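Local coordinates for protein probable hydrolase (Pseudomonas aeruginosa, PDB 7AL6) that is of unconfirmed function but has the alpha/beta hydrolase fold and is probably a hydrolase, perhaps a lipolytic one, at residues 94-99 / 116-121; 108-113 / 219-224; 56-61 / 82-87; 228-233 / 278-283. All blocks are in the same frame, centred on the assembly; numbering follows the deposited sequence. Where two conformers were deposited one is given.

Interaction 1 of 4, residues 94-99 / 116-121; sequences ERFSLL and PERIER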
loop_
_atom_site.group_PDB
_atom_site.type_symbol
_atom_site.label_atom_id
_atom_site.label_comp_id
_atom_site.label_asym_id
_atom_site.label_seq_id
_atom_site.Cartn_x
_atom_site.Cartn_y
_atom_site.Cartn_z
ATOM N N GLU A 94 -3.292 -28.896 5.298
ATOM C CA GLU A 94 -1.901 -29.322 5.542
ATOM C C GLU A 94 -1.380 -29.985 4.265
ATOM O O GLU A 94 -0.375 -29.568 3.779
ATOM C CB GLU A 94 -1.815 -30.222 6.768
ATOM C CG GLU A 94 -0.433 -30.804 6.987
ATOM C CD GLU A 94 0.709 -29.807 6.971
ATOM O OE1 GLU A 94 1.803 -30.174 6.554
ATOM O OE2 GLU A 94 0.499 -28.673 7.383
ATOM N N ARG A 95 -2.078 -30.974 3.748
ATOM C CA ARG A 95 -1.691 -31.654 2.500
ATOM C C ARG A 95 -2.789 -31.404 1.479
ATOM O O ARG A 95 -3.943 -31.344 1.856
ATOM C CB ARG A 95 -1.448 -33.138 2.736
ATOM C CG ARG A 95 -0.072 -33.433 3.305
ATOM C CD ARG A 95 0.218 -34.910 3.313
ATOM N NE ARG A 95 -0.860 -35.624 3.963
ATOM C CZ ARG A 95 -0.757 -36.860 4.430
ATOM N NH1 ARG A 95 0.385 -37.506 4.315
ATOM N NH2 ARG A 95 -1.783 -37.443 5.016
ATOM N N PHE A 96 -2.415 -31.239 0.229
ATOM C CA PHE A 96 -3.376 -30.931 -0.846
ATOM C C PHE A 96 -2.769 -31.288 -2.197
ATOM O O PHE A 96 -1.590 -31.439 -2.307
ATOM C CB PHE A 96 -3.761 -29.456 -0.805
ATOM C CG PHE A 96 -2.600 -28.509 -0.919
ATOM C CD1 PHE A 96 -1.882 -28.137 0.197
ATOM C CD2 PHE A 96 -2.234 -27.979 -2.137
ATOM C CE1 PHE A 96 -0.820 -27.266 0.097
ATOM C CE2 PHE A 96 -1.174 -27.103 -2.233
ATOM C CZ PHE A 96 -0.462 -26.763 -1.119
ATOM N N SER A 97 -3.616 -31.365 -3.194
ATOM C CA SER A 97 -3.231 -31.667 -4.567
ATOM C C SER A 97 -3.323 -30.410 -5.412
ATOM O O SER A 97 -3.976 -29.430 -5.027
ATOM C CB SER A 97 -4.109 -32.783 -5.102
ATOM O OG SER A 97 -3.724 -34.001 -4.431
ATOM N N LEU A 98 -2.614 -30.429 -6.545
ATOM C CA LEU A 98 -2.654 -29.345 -7.520
ATOM C C LEU A 98 -3.142 -29.810 -8.889
ATOM O O LEU A 98 -2.829 -30.912 -9.358
ATOM C CB LEU A 98 -1.287 -28.681 -7.640
ATOM C CG LEU A 98 -0.845 -27.933 -6.366
ATOM C CD1 LEU A 98 0.604 -27.562 -6.524
ATOM C CD2 LEU A 98 -1.687 -26.746 -6.033
ATOM N N LEU A 99 -3.952 -28.956 -9.509
ATOM C CA LEU A 99 -4.475 -29.135 -10.852
ATOM C C LEU A 99 -4.073 -27.892 -11.612
ATOM O O LEU A 99 -4.572 -26.799 -11.325
ATOM C CB LEU A 99 -5.985 -29.315 -10.816
ATOM C CG LEU A 99 -6.700 -29.205 -12.171
ATOM C CD1 LEU A 99 -6.208 -30.226 -13.208
ATOM C CD2 LEU A 99 -8.237 -29.341 -11.972
ATOM N N PRO A 116 7.797 -31.116 -1.196
ATOM C CA PRO A 116 7.149 -32.388 -1.469
ATOM C C PRO A 116 6.264 -32.872 -0.309
ATOM O O PRO A 116 5.309 -33.467 -0.564
ATOM C CB PRO A 116 8.282 -33.358 -1.786
ATOM C CG PRO A 116 9.533 -32.652 -1.380
ATOM C CD PRO A 116 9.223 -31.177 -1.324
ATOM N N GLU A 117 6.553 -32.474 0.923
ATOM C CA GLU A 117 5.796 -32.849 2.143
ATOM C C GLU A 117 4.318 -32.409 2.025
ATOM O O GLU A 117 3.496 -33.076 2.584
ATOM C CB GLU A 117 6.503 -32.268 3.378
ATOM C CG GLU A 117 6.273 -30.765 3.551
ATOM C CD GLU A 117 7.188 -29.826 4.314
ATOM O OE1 GLU A 117 8.383 -30.066 4.368
ATOM O OE2 GLU A 117 6.683 -28.802 4.771
ATOM N N ARG A 118 3.996 -31.303 1.354
ATOM C CA ARG A 118 2.642 -30.727 1.244
ATOM C C ARG A 118 1.821 -31.222 0.055
ATOM O O ARG A 118 0.649 -31.121 0.142
ATOM C CB ARG A 118 2.746 -29.215 1.043
ATOM C CG ARG A 118 3.606 -28.474 2.047
ATOM C CD ARG A 118 3.112 -28.480 3.476
ATOM N NE ARG A 118 1.764 -27.986 3.647
ATOM C CZ ARG A 118 1.432 -26.784 4.089
ATOM N NH1 ARG A 118 0.161 -26.462 4.192
ATOM N NH2 ARG A 118 2.352 -25.915 4.439
ATOM N N ILE A 119 2.404 -31.780 -0.989
ATOM C CA ILE A 119 1.655 -31.980 -2.230
ATOM C C ILE A 119 1.358 -33.467 -2.419
ATOM O O ILE A 119 2.275 -34.292 -2.558
ATOM C CB ILE A 119 2.426 -31.431 -3.441
ATOM C CG1 ILE A 119 2.809 -29.981 -3.255
ATOM C CG2 ILE A 119 1.584 -31.611 -4.691
ATOM C CD1 ILE A 119 1.599 -29.061 -2.893
ATOM N N GLU A 120 0.085 -33.815 -2.436
ATOM C CA GLU A 120 -0.271 -35.224 -2.496
ATOM C C GLU A 120 -0.226 -35.779 -3.931
ATOM O O GLU A 120 0.242 -36.898 -4.134
ATOM C CB GLU A 120 -1.648 -35.438 -1.901
ATOM C CG GLU A 120 -1.718 -35.155 -0.405
ATOM C CD GLU A 120 -3.083 -35.437 0.193
ATOM O OE1 GLU A 120 -3.177 -36.452 0.926
ATOM O OE2 GLU A 120 -4.046 -34.646 -0.045
ATOM N N ARG A 121 -0.754 -35.029 -4.891
ATOM C CA ARG A 121 -0.858 -35.403 -6.319
ATOM C C ARG A 121 -0.746 -34.171 -7.234
ATOM O O ARG A 121 -1.078 -33.094 -6.797
ATOM C CB ARG A 121 -2.199 -36.099 -6.561
ATOM C CG ARG A 121 -2.534 -37.227 -5.598
ATOM C CD ARG A 121 -2.066 -38.573 -6.104
ATOM N NE ARG A 121 -2.445 -39.733 -5.319
ATOM C CZ ARG A 121 -1.764 -40.218 -4.297
ATOM N NH1 ARG A 121 -2.186 -41.304 -3.696
ATOM N NH2 ARG A 121 -0.672 -39.631 -3.870
HETATM O O HOH W 1 2.739 -32.460 5.313
HETATM O O HOH W 2 -5.598 -33.964 -2.410
#
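Arg118 reaches back to the loop that leads into the neighbouring strand and grips the backbone of Glu94: NE gives a bond of 2.7 Å to Glu94 O, lying in the plane of that carbonyl, while NH1 adds a weak one. Bends at chi2 (-65°) and chi3 (-55°) curl the arginine to this point. Glu94 OE2 lies over one face of the guanidinium, the two planes 16° apart, and OE1, well out of the guanidinium plane, makes a long salt bridge to NE by charge alone. Arg95 and Glu120 cross at about a right angle with nearly parallel planes in a second long, charge-only salt bridge, Glu120 OE1 3.9 Å from Arg95 NE. On the buried side, Ile119 CD1 comes obliquely to the Phe96 ring, 3.5 Å from CE2, and also meets Leu98 CD1. Glu89 takes the other end of Arg118, through NH2, in a salt bridge. Between the backbones, Phe96 N bonds to Arg118 O, Glu120 N to Phe96 O and Leu98 N to Arg121 O. A water joins Ser97 OG to Glu120 OE2. This is the parallel strand pairing of a beta-alpha-beta unit, strand 96-101, helix 103-114 and strand 119-125, in the central sheet of the alpha/beta hydrolase fold.

Interaction 2 of 4, residues 108-113 / 219-224; sequences SVLLAG and LNFVRS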
loop_
_atom_site.group_PDB
_atom_site.type_symbol
_atom_site.label_atom_id
_atom_site.label_comp_id
_atom_site.label_asym_id
_atom_site.label_seq_id
_atom_site.Cartn_x
_atom_site.Cartn_y
_atom_site.Cartn_z
ATOM N N SER A 108 2.923 -25.428 -10.249
ATOM C CA SER A 108 2.633 -26.618 -9.482
ATOM C C SER A 108 3.864 -27.490 -9.342
ATOM O O SER A 108 4.124 -28.033 -8.257
ATOM C CB SER A 108 1.523 -27.422 -10.155
ATOM O OG SER A 108 0.284 -26.753 -10.163
ATOM N N VAL A 109 4.618 -27.658 -10.445
ATOM C CA VAL A 109 5.836 -28.480 -10.420
ATOM C C VAL A 109 6.872 -27.873 -9.497
ATOM O O VAL A 109 7.556 -28.586 -8.756
ATOM C CB VAL A 109 6.408 -28.657 -11.845
ATOM C CG1 VAL A 109 7.869 -29.199 -11.813
ATOM C CG2 VAL A 109 5.526 -29.579 -12.694
ATOM N N LEU A 110 7.022 -26.554 -9.532
ATOM C CA LEU A 110 7.982 -25.836 -8.667
ATOM C C LEU A 110 7.607 -26.091 -7.208
ATOM O O LEU A 110 8.453 -26.427 -6.460
ATOM C CB LEU A 110 7.926 -24.337 -8.966
ATOM C CG LEU A 110 8.633 -23.867 -10.231
ATOM C CD1 LEU A 110 8.677 -22.361 -10.273
ATOM C CD2 LEU A 110 10.031 -24.440 -10.340
ATOM N N LEU A 111 6.337 -25.978 -6.875
ATOM C CA LEU A 111 5.832 -26.182 -5.507
ATOM C C LEU A 111 6.020 -27.644 -5.084
ATOM O O LEU A 111 6.500 -27.866 -4.005
ATOM C CB LEU A 111 4.370 -25.760 -5.488
ATOM C CG LEU A 111 3.742 -25.595 -4.117
ATOM C CD1 LEU A 111 4.612 -24.767 -3.203
ATOM C CD2 LEU A 111 2.371 -24.984 -4.262
ATOM N N ALA A 112 5.689 -28.586 -5.954
ATOM C CA ALA A 112 5.798 -30.034 -5.685
ATOM C C ALA A 112 7.271 -30.373 -5.472
ATOM O O ALA A 112 7.574 -31.121 -4.579
ATOM C CB ALA A 112 5.185 -30.827 -6.794
ATOM N N GLY A 113 8.153 -29.785 -6.253
ATOM C CA GLY A 113 9.574 -30.041 -6.110
ATOM C C GLY A 113 10.175 -29.386 -4.881
ATOM O O GLY A 113 11.096 -29.934 -4.264
ATOM N N LEU A 219 15.150 -28.885 -14.821
ATOM C CA LEU A 219 15.134 -30.346 -14.807
ATOM C C LEU A 219 15.251 -30.880 -13.371
ATOM O O LEU A 219 14.639 -31.894 -13.029
ATOM C CB LEU A 219 16.261 -30.894 -15.715
ATOM C CG LEU A 219 16.131 -30.621 -17.222
ATOM C CD1 LEU A 219 17.327 -31.125 -18.054
ATOM C CD2 LEU A 219 14.855 -31.215 -17.802
ATOM N N ASN A 220 15.980 -30.189 -12.519
ATOM C CA ASN A 220 16.113 -30.564 -11.097
ATOM C C ASN A 220 14.749 -30.446 -10.405
ATOM O O ASN A 220 14.437 -31.300 -9.629
ATOM C CB ASN A 220 17.209 -29.766 -10.407
ATOM C CG ASN A 220 18.538 -30.489 -10.407
ATOM O OD1 ASN A 220 18.770 -31.349 -9.585
ATOM N ND2 ASN A 220 19.412 -30.160 -11.326
ATOM N N PHE A 221 13.971 -29.406 -10.695
ATOM C CA PHE A 221 12.627 -29.228 -10.103
ATOM C C PHE A 221 11.732 -30.385 -10.546
ATOM O O PHE A 221 11.101 -30.951 -9.719
ATOM C CB PHE A 221 12.038 -27.865 -10.464
ATOM C CG PHE A 221 12.418 -26.771 -9.506
ATOM C CD1 PHE A 221 11.802 -26.656 -8.284
ATOM C CD2 PHE A 221 13.408 -25.872 -9.819
ATOM C CE1 PHE A 221 12.167 -25.665 -7.400
ATOM C CE2 PHE A 221 13.771 -24.877 -8.934
ATOM C CZ PHE A 221 13.157 -24.783 -7.721
ATOM N N VAL A 222 11.751 -30.737 -11.819
ATOM C CA VAL A 222 10.913 -31.828 -12.381
ATOM C C VAL A 222 11.345 -33.138 -11.723
ATOM O O VAL A 222 10.514 -33.882 -11.277
ATOM C CB VAL A 222 11.050 -31.918 -13.907
ATOM C CG1 VAL A 222 10.525 -33.234 -14.425
ATOM C CG2 VAL A 222 10.361 -30.782 -14.609
ATOM N N ARG A 223 12.644 -33.322 -11.598
ATOM C CA ARG A 223 13.220 -34.527 -11.011
ATOM C C ARG A 223 12.916 -34.622 -9.529
ATOM O O ARG A 223 12.828 -35.727 -8.987
ATOM C CB ARG A 223 14.743 -34.560 -11.194
ATOM C CG ARG A 223 15.205 -34.934 -12.582
ATOM C CD ARG A 223 15.110 -36.442 -12.844
ATOM N NE ARG A 223 14.922 -36.674 -14.265
ATOM C CZ ARG A 223 15.913 -36.858 -15.117
ATOM N NH1 ARG A 223 17.169 -36.880 -14.675
ATOM N NH2 ARG A 223 15.648 -37.044 -16.407
ATOM N N SER A 224 12.774 -33.484 -8.865
ATOM C CA SER A 224 12.493 -33.396 -7.414
ATOM C C SER A 224 11.027 -33.682 -7.077
ATOM O O SER A 224 10.752 -33.820 -5.919
ATOM C CB SER A 224 12.929 -32.090 -6.861
ATOM O OG SER A 224 14.329 -32.057 -6.762
#
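Leu110 plants one methyl on the face of the Phe221 ring, and this is where the two helices pack most tightly. CD2 sits 3.5 Å from the ring centroid, only 16° off the normal, and leans toward CG, which it approaches to 3.4 Å. The result is a close CH-pi contact. The valine pair beside it is slacker. Val109 CG1, anti to its backbone N (chi1 165°), reaches Val222 CG2 at 4.1 Å and stands equally far from Val222 CA. Near Gly113 the backbones draw together, with CA atoms of Gly113 and Ser224 4.6 Å apart; Gly113 CA also lies 4.0 Å from Phe221 O. Ser224 CB then lies 3.8 Å from Gly113 O. At this partly exposed end, Ser224 OG turns back to its own helix and donates to Asn220 O, which Ser224 N reaches from the opposite face of the carbonyl plane. The helical segments cross at 65° with their axes 8.3 Å apart. Leu142 and Pro139 of the second subunit pack on Phe221 and Ser224. Helix 103-114 rests through Ser108, Val109 and Ala112 on strand 119-125, and through Leu110 and Leu111 on helix 77-91, while Val222 of helix 215-223 meets the loop residues Ile129, Leu252 and Phe254.

Interaction 3 of 4, residues 56-61 / 82-87; sequences VALDFA and LDVLMV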
loop_
_atom_site.group_PDB
_atom_site.type_symbol
_atom_site.label_atom_id
_atom_site.label_comp_id
_atom_site.label_asym_id
_atom_site.label_seq_id
_atom_site.Cartn_x
_atom_site.Cartn_y
_atom_site.Cartn_z
ATOM N N VAL A 56 -10.557 -25.533 -5.333
ATOM C CA VAL A 56 -10.426 -24.095 -5.146
ATOM C C VAL A 56 -9.771 -23.594 -6.418
ATOM O O VAL A 56 -8.566 -23.783 -6.628
ATOM C CB VAL A 56 -9.600 -23.765 -3.897
ATOM C CG1 VAL A 56 -9.382 -22.260 -3.772
ATOM C CG2 VAL A 56 -10.278 -24.308 -2.647
ATOM N N ALA A 57 -10.568 -23.008 -7.312
ATOM C CA ALA A 57 -10.058 -22.491 -8.575
ATOM C C ALA A 57 -9.645 -21.063 -8.295
ATOM O O ALA A 57 -10.492 -20.153 -8.229
ATOM C CB ALA A 57 -11.097 -22.565 -9.698
ATOM N N LEU A 58 -8.344 -20.876 -8.172
ATOM C CA LEU A 58 -7.740 -19.642 -7.716
ATOM C C LEU A 58 -7.416 -18.718 -8.874
ATOM O O LEU A 58 -6.901 -19.161 -9.902
ATOM C CB LEU A 58 -6.459 -19.993 -6.976
ATOM C CG LEU A 58 -5.719 -18.897 -6.231
ATOM C CD1 LEU A 58 -6.512 -18.441 -5.028
ATOM C CD2 LEU A 58 -4.323 -19.458 -5.836
ATOM N N ASP A 59 -7.698 -17.455 -8.665
ATOM C CA ASP A 59 -7.261 -16.393 -9.576
ATOM C C ASP A 59 -5.852 -16.074 -9.092
ATOM O O ASP A 59 -5.687 -15.759 -7.947
ATOM C CB ASP A 59 -8.168 -15.163 -9.550
ATOM C CG ASP A 59 -9.354 -15.243 -10.486
ATOM O OD1 ASP A 59 -9.286 -15.988 -11.414
ATOM O OD2 ASP A 59 -10.309 -14.586 -10.237
ATOM N N PHE A 60 -4.850 -16.116 -9.945
ATOM C CA PHE A 60 -3.498 -15.680 -9.560
ATOM C C PHE A 60 -3.547 -14.165 -9.357
ATOM O O PHE A 60 -4.318 -13.462 -9.994
ATOM C CB PHE A 60 -2.467 -15.997 -10.647
ATOM C CG PHE A 60 -1.879 -17.377 -10.594
ATOM C CD1 PHE A 60 -1.460 -17.914 -9.401
ATOM C CD2 PHE A 60 -1.746 -18.134 -11.742
ATOM C CE1 PHE A 60 -0.919 -19.181 -9.350
ATOM C CE2 PHE A 60 -1.198 -19.402 -11.687
ATOM C CZ PHE A 60 -0.792 -19.923 -10.491
ATOM N N ALA A 61 -2.590 -13.651 -8.612
ATOM C CA ALA A 61 -2.383 -12.210 -8.406
ATOM C C ALA A 61 -2.273 -11.526 -9.774
ATOM O O ALA A 61 -1.624 -12.040 -10.671
ATOM C CB ALA A 61 -1.137 -11.997 -7.600
ATOM N N LEU A 82 4.566 -19.192 -3.619
ATOM C CA LEU A 82 4.325 -18.769 -2.245
ATOM C C LEU A 82 2.840 -18.470 -2.023
ATOM O O LEU A 82 2.257 -18.902 -1.017
ATOM C CB LEU A 82 5.209 -17.553 -1.926
ATOM C CG LEU A 82 5.024 -16.978 -0.503
ATOM C CD1 LEU A 82 5.314 -18.029 0.589
ATOM C CD2 LEU A 82 5.840 -15.745 -0.267
ATOM N N ASP A 83 2.204 -17.729 -2.956
ATOM C CA ASP A 83 0.765 -17.417 -2.823
ATOM C C ASP A 83 -0.078 -18.679 -2.640
ATOM O O ASP A 83 -0.964 -18.737 -1.784
ATOM C CB ASP A 83 0.241 -16.652 -4.043
ATOM C CG ASP A 83 0.874 -15.282 -4.195
ATOM O OD1 ASP A 83 1.516 -14.775 -3.250
ATOM O OD2 ASP A 83 0.672 -14.694 -5.251
ATOM N N VAL A 84 0.180 -19.695 -3.466
ATOM C CA VAL A 84 -0.602 -20.930 -3.408
ATOM C C VAL A 84 -0.416 -21.614 -2.064
ATOM O O VAL A 84 -1.378 -22.053 -1.429
ATOM C CB VAL A 84 -0.199 -21.843 -4.583
ATOM C CG1 VAL A 84 -0.885 -23.181 -4.479
ATOM C CG2 VAL A 84 -0.577 -21.167 -5.918
ATOM N N LEU A 85 0.811 -21.655 -1.564
ATOM C CA LEU A 85 1.136 -22.255 -0.249
ATOM C C LEU A 85 0.370 -21.510 0.854
ATOM O O LEU A 85 -0.191 -22.134 1.705
ATOM C CB LEU A 85 2.647 -22.169 -0.041
ATOM C CG LEU A 85 3.162 -22.762 1.257
ATOM C CD1 LEU A 85 2.800 -24.220 1.367
ATOM C CD2 LEU A 85 4.656 -22.582 1.379
ATOM N N MET A 86 0.337 -20.195 0.794
ATOM C CA MET A 86 -0.378 -19.358 1.779
ATOM C C MET A 86 -1.888 -19.559 1.642
ATOM O O MET A 86 -2.558 -19.445 2.630
ATOM C CB MET A 86 0.057 -17.902 1.669
ATOM C CG MET A 86 1.474 -17.752 2.132
ATOM S SD MET A 86 2.060 -16.107 2.224
ATOM C CE MET A 86 2.933 -16.135 3.777
ATOM N N VAL A 87 -2.396 -19.793 0.436
ATOM C CA VAL A 87 -3.838 -20.067 0.234
ATOM C C VAL A 87 -4.173 -21.353 0.991
ATOM O O VAL A 87 -5.115 -21.350 1.736
ATOM C CB VAL A 87 -4.217 -20.185 -1.249
ATOM C CG1 VAL A 87 -5.517 -20.936 -1.408
ATOM C CG2 VAL A 87 -4.289 -18.837 -1.930
HETATM O O HOH W 3 -1.241 -15.560 -6.807
#
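Leu58 holds CG anti to its backbone N (chi1 -172°), and Val87 has CG1 anti to its backbone N (chi1 159°), which leaves CG2 anti to the carbonyl carbon; the two side chains then reach toward each other tip to tip. Leu58 CD1 meets Val87 CG2 at 3.8 Å. The other leucine methyl, CD2, lies 4.0 Å from that same CG2 and touches Val84 CG2 as well. Val84 CG2 is thus shared: it also stands at the edge of the Phe60 ring, near the ring plane, 4.0 Å from CE1. Past this apolar patch the contact turns polar. A water accepts from Ala61 N at 3.0 Å and donates to Asp83 OD2 at 2.6 Å, bridging loop and helix. The carboxylate has further partners: His14 bonds to OD1, and Arg69 forms a salt bridge with OD2. Phe60 touches Met103, inside a sequence that looks like the nucleophile elbow of this fold, and the His34 ring meets it edge-to-face. Helix 77-91 lies across several strands here: Val84 reaches Ile31 and Leu33 of strand 28-33, Val87 reaches Leu17 of strand 16-22, and Val84 also touches Leu111 of helix 103-114. On strand 53-58, Leu58 packs against Leu33 of the adjacent strand.

Interaction 4 of 4, residues 228-233 / 278-283; sequences PVSLVL and RVFAAF. With EDO (1,2-ethanediol), chain H.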
loop_
_atom_site.group_PDB
_atom_site.type_symbol
_atom_site.label_atom_id
_atom_site.label_comp_id
_atom_site.label_asym_id
_atom_site.label_seq_id
_atom_site.Cartn_x
_atom_site.Cartn_y
_atom_site.Cartn_z
ATOM N N PRO A 228 2.742 -38.742 -7.241
ATOM C CA PRO A 228 2.153 -39.165 -8.510
ATOM C C PRO A 228 1.761 -37.955 -9.333
ATOM O O PRO A 228 1.254 -36.965 -8.808
ATOM C CB PRO A 228 0.917 -39.968 -8.087
ATOM C CG PRO A 228 1.249 -40.464 -6.689
ATOM C CD PRO A 228 2.087 -39.360 -6.077
ATOM N N VAL A 229 1.983 -38.056 -10.638
ATOM C CA VAL A 229 1.732 -36.971 -11.575
ATOM C C VAL A 229 0.945 -37.530 -12.755
ATOM O O VAL A 229 1.315 -38.572 -13.311
ATOM C CB VAL A 229 3.030 -36.325 -12.082
ATOM C CG1 VAL A 229 2.705 -35.304 -13.177
ATOM C CG2 VAL A 229 3.818 -35.666 -10.981
ATOM N N SER A 230 -0.139 -36.843 -13.129
ATOM C CA SER A 230 -0.871 -37.103 -14.362
ATOM C C SER A 230 -0.723 -35.911 -15.305
ATOM O O SER A 230 -1.152 -34.787 -14.993
ATOM C CB SER A 230 -2.327 -37.374 -14.051
ATOM O OG SER A 230 -3.047 -37.743 -15.227
ATOM N N LEU A 231 -0.119 -36.147 -16.456
ATOM C CA LEU A 231 0.090 -35.113 -17.454
ATOM C C LEU A 231 -0.761 -35.322 -18.710
ATOM O O LEU A 231 -0.691 -36.375 -19.373
ATOM C CB LEU A 231 1.561 -35.034 -17.826
ATOM C CG LEU A 231 1.929 -34.046 -18.927
ATOM C CD1 LEU A 231 1.640 -32.575 -18.600
ATOM C CD2 LEU A 231 3.386 -34.250 -19.211
ATOM N N VAL A 232 -1.515 -34.284 -19.080
ATOM C CA VAL A 232 -2.308 -34.283 -20.313
ATOM C C VAL A 232 -1.584 -33.450 -21.351
ATOM O O VAL A 232 -1.133 -32.328 -21.072
ATOM C CB VAL A 232 -3.727 -33.763 -20.076
ATOM C CG1 VAL A 232 -4.394 -33.409 -21.426
ATOM C CG2 VAL A 232 -4.523 -34.817 -19.316
ATOM N N LEU A 233 -1.473 -34.008 -22.554
ATOM C CA LEU A 233 -0.715 -33.426 -23.655
ATOM C C LEU A 233 -1.673 -33.227 -24.813
ATOM O O LEU A 233 -2.271 -34.197 -25.277
ATOM C CB LEU A 233 0.426 -34.352 -24.076
ATOM C CG LEU A 233 1.396 -34.568 -22.916
ATOM C CD1 LEU A 233 2.196 -35.818 -23.110
ATOM C CD2 LEU A 233 2.288 -33.339 -22.815
ATOM N N ARG A 278 -12.159 -37.414 -17.632
ATOM C CA ARG A 278 -12.092 -38.863 -17.451
ATOM C C ARG A 278 -10.715 -39.258 -16.959
ATOM O O ARG A 278 -10.577 -40.085 -16.054
ATOM C CB ARG A 278 -12.384 -39.595 -18.760
ATOM C CG ARG A 278 -13.845 -39.737 -19.085
ATOM C CD ARG A 278 -13.993 -40.252 -20.544
ATOM N NE ARG A 278 -15.364 -40.206 -21.059
ATOM C CZ ARG A 278 -16.422 -40.743 -20.459
ATOM N NH1 ARG A 278 -16.283 -41.427 -19.326
ATOM N NH2 ARG A 278 -17.622 -40.625 -21.016
ATOM N N VAL A 279 -9.681 -38.670 -17.534
ATOM C CA VAL A 279 -8.283 -38.984 -17.153
ATOM C C VAL A 279 -8.032 -38.616 -15.688
ATOM O O VAL A 279 -7.663 -39.494 -14.943
ATOM C CB VAL A 279 -7.313 -38.217 -18.061
ATOM C CG1 VAL A 279 -5.912 -38.203 -17.491
ATOM C CG2 VAL A 279 -7.317 -38.756 -19.474
ATOM N N PHE A 280 -8.358 -37.392 -15.284
ATOM C CA PHE A 280 -8.111 -36.852 -13.923
ATOM C C PHE A 280 -8.988 -37.549 -12.882
ATOM O O PHE A 280 -8.503 -37.783 -11.831
ATOM C CB PHE A 280 -8.204 -35.328 -13.922
ATOM C CG PHE A 280 -7.045 -34.655 -14.601
ATOM C CD1 PHE A 280 -5.848 -35.318 -14.775
ATOM C CD2 PHE A 280 -7.161 -33.373 -15.088
ATOM C CE1 PHE A 280 -4.794 -34.707 -15.417
ATOM C CE2 PHE A 280 -6.106 -32.760 -15.729
ATOM C CZ PHE A 280 -4.924 -33.426 -15.885
ATOM N N ALA A 281 -10.232 -37.865 -13.201
ATOM C CA ALA A 281 -11.170 -38.532 -12.277
ATOM C C ALA A 281 -10.605 -39.906 -11.912
ATOM O O ALA A 281 -10.661 -40.258 -10.772
ATOM C CB ALA A 281 -12.535 -38.625 -12.878
ATOM N N ALA A 282 -10.059 -40.644 -12.862
ATOM C CA ALA A 282 -9.440 -41.932 -12.532
ATOM C C ALA A 282 -8.138 -41.738 -11.761
ATOM O O ALA A 282 -7.872 -42.465 -10.805
ATOM C CB ALA A 282 -9.193 -42.754 -13.798
ATOM N N PHE A 283 -7.357 -40.731 -12.099
ATOM C CA PHE A 283 -6.074 -40.449 -11.420
ATOM C C PHE A 283 -6.299 -40.109 -9.941
ATOM O O PHE A 283 -5.664 -40.696 -9.095
ATOM C CB PHE A 283 -5.345 -39.331 -12.153
ATOM C CG PHE A 283 -4.097 -38.855 -11.473
ATOM C CD1 PHE A 283 -2.963 -39.637 -11.445
ATOM C CD2 PHE A 283 -4.069 -37.632 -10.844
ATOM C CE1 PHE A 283 -1.818 -39.191 -10.816
ATOM C CE2 PHE A 283 -2.923 -37.188 -10.220
ATOM C CZ PHE A 283 -1.802 -37.969 -10.205
HETATM C C1 EDO H . 1.489 -41.470 -10.972
HETATM O O1 EDO H . 1.460 -42.746 -10.385
HETATM C C2 EDO H . 2.624 -41.295 -11.897
HETATM O O2 EDO H . 3.581 -40.363 -11.550
#
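Ser230 stands over the ring of Phe283, its CB 3.4 Å from the ring centroid and 11° off the normal, a CH-pi contact made by a methylene that carries a hydroxyl. OG is anti to the backbone N (chi1 -175°) and lies in the plane of the Phe280 ring at its edge, 3.5 Å from CE1, with Val279 CG1 also close by. One small residue therefore meets one phenylalanine over its face and another at its edge. Further along the strand, Val232 CG2 comes obliquely to Phe280 CZ at 3.7 Å and packs more loosely on Val279 CG1. At the other end Pro228 O lies near the plane of the Phe283 ring, 3.5 Å from CZ, and Pro228 CB touches CE1.

In the next shell, the strand and helix segments run antiparallel, at 175°, with axes 9.5 Å apart. Backbone bonds from Ser230 to Leu122 and Leu124, and from Val229 and Leu231 to Glu255, fix the strand between its neighbours, while Phe280 leans on Ala123 and Ile125 of strand 119-125. A 1,2-ethanediol molecule, probably from the crystallisation liquor, accepts a bond from Val229 N at 3.0 Å and is also hydrogen-bonded to Pro253 O.

Between strand and helix, the attraction is thus chiefly dispersion and CH-pi: helix 270-284 is held to this part of the sheet by shape and aromatic surface, without hydrogen bonds or charge pairs between the two segments.

Interaction 3 closes before interaction 1 opens, and interaction 4 comes last; the segments of interactions 1 and 2 alternate along the chain. Interactions 1, 3 and 4 all reach the eight-stranded mixed sheet, while interaction 2 joins two helices. The centre of interaction 1 lies about 13 Å from those of interactions 2 and 3. The centres of interactions 1 and 4 are about 15 Å apart. Interaction 1 touches all three others, through Leu98 on Leu111 and Val84, and Leu99 on Phe280. Interactions 3 and 4, with centres about 21 Å apart, do not touch. The central strands thus tie the helices into one core, and interactions 1, 2 and 3 also meet the second subunit.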